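Local coordinates for protein lipase-specific foldase (Burkholderia glumae, PDB 2ES4) that assists the folding of the extracellular lipase during its passage through the periplasm, acting as a dedicated steric chaperone for that enzyme, at residues B[103-108]-B[131-136]; B[84-89]-B[182-187]. One frame throughout, in Å; residues are numbered along the deposited sequence.

Contact 1 (B[103-108]-B[131-136]); sequences ALDALV and RYRAYF
Two helical segments, 103-108 and 131-136, face each other at D105 and R133, whose CA atoms, the nearest pair, stand 9.7 Å apart. At that spacing the backbones stay well separated, and the contact between the segments is made by a short aspartate met by a long arginine. D105 has CG anti to its own nitrogen (chi1 -176°), with its CB directed at the other helix, and its OD1 forms a salt bridge with NH1 of R133 at 3.0 Å. R133 leaves its helix with CG wedged between backbone N and carbonyl carbon (chi1 64°), and its chain bends at chi3 before the guanidinium arrives. The two side chains run nearly at right angles, yet their flat ends are tilted by just 31°, with OD1 approaching the guanidinium obliquely. W129, one turn before R133 on helix 120-137, gives OD1 an N-H from NE1, so a second residue of that helix holds it; on D105's own helix, R109 NE pairs with OD2. With an indole N-H and two arginines around it, the carboxylate is probably stabilised as the anion, in a surface salt bridge that ties together two consecutive helices, 101-116 and 120-137.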
# COMPACT_ATOMS: atom_id res chain seq x y z
N ALA B 103 16.89 14.81 -20.01
CA ALA B 103 17.07 15.23 -18.62
C ALA B 103 17.35 14.03 -17.72
O ALA B 103 18.19 14.10 -16.83
CB ALA B 103 15.84 15.95 -18.13
N LEU B 104 16.67 12.92 -18.01
CA LEU B 104 16.85 11.68 -17.26
C LEU B 104 18.28 11.17 -17.40
O LEU B 104 18.94 10.87 -16.40
CB LEU B 104 15.86 10.61 -17.73
CG LEU B 104 15.95 9.21 -17.11
CD1 LEU B 104 15.72 9.27 -15.60
CD2 LEU B 104 14.93 8.31 -17.78
N ASP B 105 18.76 11.11 -18.65
CA ASP B 105 20.11 10.65 -18.93
C ASP B 105 21.15 11.50 -18.23
O ASP B 105 22.09 10.97 -17.63
CB ASP B 105 20.38 10.65 -20.44
CG ASP B 105 21.74 10.09 -20.78
OD1 ASP B 105 21.94 8.87 -20.60
OD2 ASP B 105 22.63 10.87 -21.17
N ALA B 106 20.96 12.82 -18.26
CA ALA B 106 21.87 13.77 -17.62
C ALA B 106 21.93 13.53 -16.11
O ALA B 106 23.01 13.55 -15.52
CB ALA B 106 21.44 15.19 -17.90
N LEU B 107 20.77 13.23 -15.53
CA LEU B 107 20.67 12.96 -14.09
C LEU B 107 21.48 11.73 -13.70
O LEU B 107 22.29 11.80 -12.77
CB LEU B 107 19.21 12.79 -13.66
CG LEU B 107 18.96 12.38 -12.21
CD1 LEU B 107 19.58 13.40 -11.24
CD2 LEU B 107 17.49 12.23 -11.96
N VAL B 108 21.27 10.62 -14.41
CA VAL B 108 21.99 9.38 -14.13
C VAL B 108 23.50 9.58 -14.21
O VAL B 108 24.24 9.14 -13.33
CB VAL B 108 21.57 8.26 -15.10
CG1 VAL B 108 22.37 6.99 -14.83
CG2 VAL B 108 20.09 7.98 -14.96
N ARG B 131 23.51 -0.52 -21.57
CA ARG B 131 22.89 -1.82 -21.75
C ARG B 131 21.50 -1.92 -21.12
O ARG B 131 20.62 -2.60 -21.66
CB ARG B 131 23.80 -2.92 -21.22
CG ARG B 131 24.88 -3.32 -22.22
CD ARG B 131 25.76 -4.44 -21.69
NE ARG B 131 26.77 -3.96 -20.76
CZ ARG B 131 27.77 -4.70 -20.28
NH1 ARG B 131 27.89 -5.97 -20.65
NH2 ARG B 131 28.65 -4.17 -19.44
N TYR B 132 21.30 -1.21 -20.01
CA TYR B 132 20.01 -1.21 -19.33
C TYR B 132 18.97 -0.49 -20.16
O TYR B 132 17.88 -1.00 -20.37
CB TYR B 132 20.11 -0.58 -17.94
CG TYR B 132 18.95 -0.91 -17.02
CD1 TYR B 132 18.76 -0.18 -15.84
CD2 TYR B 132 18.06 -1.98 -17.30
CE1 TYR B 132 17.71 -0.51 -14.94
CE2 TYR B 132 17.01 -2.31 -16.42
CZ TYR B 132 16.85 -1.57 -15.24
OH TYR B 132 15.82 -1.88 -14.39
N ARG B 133 19.32 0.70 -20.63
CA ARG B 133 18.40 1.49 -21.45
C ARG B 133 18.08 0.78 -22.76
O ARG B 133 16.99 0.93 -23.30
CB ARG B 133 18.97 2.88 -21.70
CG ARG B 133 20.25 2.92 -22.49
CD ARG B 133 20.86 4.28 -22.51
NE ARG B 133 19.89 5.27 -22.94
CZ ARG B 133 20.14 6.56 -23.08
NH1 ARG B 133 21.36 7.04 -22.84
NH2 ARG B 133 19.17 7.38 -23.46
N ALA B 134 19.03 -0.03 -23.24
CA ALA B 134 18.84 -0.81 -24.47
C ALA B 134 17.76 -1.85 -24.19
O ALA B 134 16.97 -2.17 -25.07
CB ALA B 134 20.13 -1.49 -24.87
N TYR B 135 17.71 -2.31 -22.94
CA TYR B 135 16.73 -3.28 -22.49
C TYR B 135 15.32 -2.72 -22.62
O TYR B 135 14.43 -3.41 -23.11
CB TYR B 135 17.04 -3.72 -21.05
CG TYR B 135 15.99 -4.55 -20.36
CD1 TYR B 135 14.83 -3.94 -19.81
CD2 TYR B 135 16.13 -5.93 -20.25
CE1 TYR B 135 13.84 -4.70 -19.19
CE2 TYR B 135 15.13 -6.71 -19.62
CZ TYR B 135 14.00 -6.08 -19.10
OH TYR B 135 13.04 -6.83 -18.46
N PHE B 136 15.11 -1.50 -22.12
CA PHE B 136 13.80 -0.85 -22.17
C PHE B 136 13.35 -0.57 -23.60
O PHE B 136 12.17 -0.72 -23.92
CB PHE B 136 13.78 0.44 -21.37
CG PHE B 136 13.92 0.23 -19.90
CD1 PHE B 136 15.18 0.31 -19.30
CD2 PHE B 136 12.80 -0.06 -19.10
CE1 PHE B 136 15.32 0.12 -17.92
CE2 PHE B 136 12.93 -0.26 -17.71
CZ PHE B 136 14.20 -0.17 -17.12

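Contact 2 (B[84-89]-B[182-187])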
# COMPACT_ATOMS: atom_id res chain seq x y z
N ALA B 84 22.18 -4.66 -6.49
CA ALA B 84 22.32 -3.29 -5.98
C ALA B 84 22.62 -2.32 -7.12
O ALA B 84 22.22 -1.15 -7.05
CB ALA B 84 23.41 -3.23 -4.94
N VAL B 85 23.27 -2.81 -8.17
CA VAL B 85 23.58 -1.98 -9.34
C VAL B 85 22.28 -1.57 -10.02
O VAL B 85 22.11 -0.40 -10.37
CB VAL B 85 24.47 -2.73 -10.35
CG1 VAL B 85 24.70 -1.88 -11.60
CG2 VAL B 85 25.79 -3.07 -9.73
N ARG B 86 21.36 -2.52 -10.16
CA ARG B 86 20.06 -2.27 -10.77
C ARG B 86 19.19 -1.34 -9.93
O ARG B 86 18.46 -0.51 -10.47
CB ARG B 86 19.30 -3.58 -10.99
CG ARG B 86 17.88 -3.38 -11.53
CD ARG B 86 17.03 -4.60 -11.33
NE ARG B 86 15.62 -4.30 -11.55
CZ ARG B 86 14.63 -5.16 -11.34
NH1 ARG B 86 14.87 -6.39 -10.90
NH2 ARG B 86 13.37 -4.78 -11.56
N GLU B 87 19.26 -1.51 -8.61
CA GLU B 87 18.48 -0.68 -7.69
C GLU B 87 18.86 0.79 -7.81
O GLU B 87 18.01 1.66 -7.70
CB GLU B 87 18.65 -1.15 -6.26
CG GLU B 87 18.16 -2.57 -6.03
CD GLU B 87 18.15 -2.95 -4.57
OE1 GLU B 87 19.21 -2.88 -3.91
OE2 GLU B 87 17.07 -3.32 -4.07
N PHE B 88 20.14 1.04 -8.10
CA PHE B 88 20.64 2.39 -8.29
C PHE B 88 19.92 3.05 -9.46
O PHE B 88 19.44 4.18 -9.34
CB PHE B 88 22.15 2.39 -8.52
CG PHE B 88 22.69 3.71 -8.98
CD1 PHE B 88 22.85 4.77 -8.07
CD2 PHE B 88 22.99 3.93 -10.34
CE1 PHE B 88 23.29 6.03 -8.51
CE2 PHE B 88 23.43 5.18 -10.79
CZ PHE B 88 23.58 6.23 -9.88
N PHE B 89 19.89 2.36 -10.59
CA PHE B 89 19.24 2.86 -11.80
C PHE B 89 17.74 3.00 -11.67
O PHE B 89 17.19 4.02 -12.09
CB PHE B 89 19.58 1.99 -12.99
CG PHE B 89 21.02 2.04 -13.38
CD1 PHE B 89 21.58 3.24 -13.87
CD2 PHE B 89 21.84 0.91 -13.25
CE1 PHE B 89 22.94 3.31 -14.22
CE2 PHE B 89 23.21 0.96 -13.60
CZ PHE B 89 23.76 2.17 -14.08
N GLY B 182 17.75 -11.92 -11.66
CA GLY B 182 17.87 -13.25 -11.09
C GLY B 182 16.83 -13.59 -10.05
O GLY B 182 15.98 -14.44 -10.29
N ASP B 183 16.82 -12.84 -8.95
CA ASP B 183 15.87 -13.05 -7.87
C ASP B 183 14.42 -12.82 -8.31
O ASP B 183 13.56 -13.65 -8.03
CB ASP B 183 16.19 -12.13 -6.69
CG ASP B 183 17.61 -12.30 -6.19
OD1 ASP B 183 18.01 -13.45 -5.89
OD2 ASP B 183 18.32 -11.28 -6.09
N GLU B 184 14.19 -11.73 -9.04
CA GLU B 184 12.86 -11.38 -9.54
C GLU B 184 12.23 -12.52 -10.34
O GLU B 184 11.08 -12.88 -10.10
CB GLU B 184 12.95 -10.12 -10.41
CG GLU B 184 11.60 -9.61 -10.92
CD GLU B 184 11.74 -8.36 -11.76
OE1 GLU B 184 12.30 -7.37 -11.24
OE2 GLU B 184 11.30 -8.37 -12.92
N GLN B 185 13.02 -13.11 -11.24
CA GLN B 185 12.57 -14.22 -12.07
C GLN B 185 12.10 -15.42 -11.25
O GLN B 185 11.01 -15.92 -11.48
CB GLN B 185 13.68 -14.66 -13.02
CG GLN B 185 13.91 -13.72 -14.20
CD GLN B 185 12.82 -13.80 -15.27
OE1 GLN B 185 12.82 -13.01 -16.21
NE2 GLN B 185 11.92 -14.76 -15.14
N ARG B 186 12.91 -15.81 -10.27
CA ARG B 186 12.59 -16.94 -9.39
C ARG B 186 11.31 -16.67 -8.62
O ARG B 186 10.38 -17.46 -8.68
CB ARG B 186 13.71 -17.19 -8.39
CG ARG B 186 15.08 -17.17 -8.99
CD ARG B 186 16.16 -17.44 -7.95
NE ARG B 186 17.44 -16.82 -8.30
CZ ARG B 186 18.11 -17.03 -9.43
NH1 ARG B 186 17.65 -17.86 -10.36
NH2 ARG B 186 19.25 -16.39 -9.64
N ARG B 187 11.27 -15.51 -7.96
CA ARG B 187 10.12 -15.07 -7.16
C ARG B 187 8.81 -15.23 -7.94
O ARG B 187 7.90 -15.92 -7.49
CB ARG B 187 10.31 -13.60 -6.77
CG ARG B 187 9.26 -13.03 -5.82
CD ARG B 187 9.53 -11.56 -5.50
NE ARG B 187 9.21 -10.66 -6.62
CZ ARG B 187 9.61 -9.39 -6.70
NH1 ARG B 187 10.36 -8.86 -5.74
NH2 ARG B 187 9.25 -8.64 -7.72
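OE1 of E184 is gripped by both terminal nitrogens of R86, a salt bridge in which one oxygen takes two hydrogen bonds. NH1 and NH2 of R86 both lie 2.8 Å from OE1 of E184. Because the guanidinium comes end-on and both N-H groups must converge on a single atom, neither bond is straight, with N-H...O angles of 142° and 140°. OE1 sits close to the guanidinium plane, at its edge. On the glutamate side the fork is less symmetric: NH2 meets the syn lone pair of OE1, whereas NH1 comes from above the carboxylate plane, the two planes being turned by 61°. Both chains reach out nearly straight, which lets the pair span the 11.7 Å between CA of R86 and CA of E184. R86 has further partners: NE pairs with D90 OD2, and NH1 also donates to the carbonyl oxygen of F180, so its guanidinium is fixed on several sides. The chain of another protein hydrogen-bonds E87 OE2, packs an aromatic side chain on R187 and makes a long, weak ion pair with R86 NH2, consistent with these helices facing the bound partner. The buried arginine links helix 84-90 to helix 177-198, packing against F181 of the latter, while Y132 of helix 120-137 lies against its side chain.

How the contacts relate
Both contacts join separate helices through an arginine and a carboxylate, and their centres are 16 Å apart on the same side of the chain's centre. Along the sequence, both segments of contact 1 fall between those of contact 2. The two are joined by packing: Y132 CD1 lies 3.7 Å from F89 CB, and V108 CG1 lies 3.8 Å from F89 CE1, so helix 84-90 touches both helices of contact 1. Contact 2, the more buried, borders the other protein chain, whereas no other chain of the assembly touches the segments of contact 1. Together they tie four helices of this all-helical foldase into one local cluster in the N-terminal half of the modelled chain.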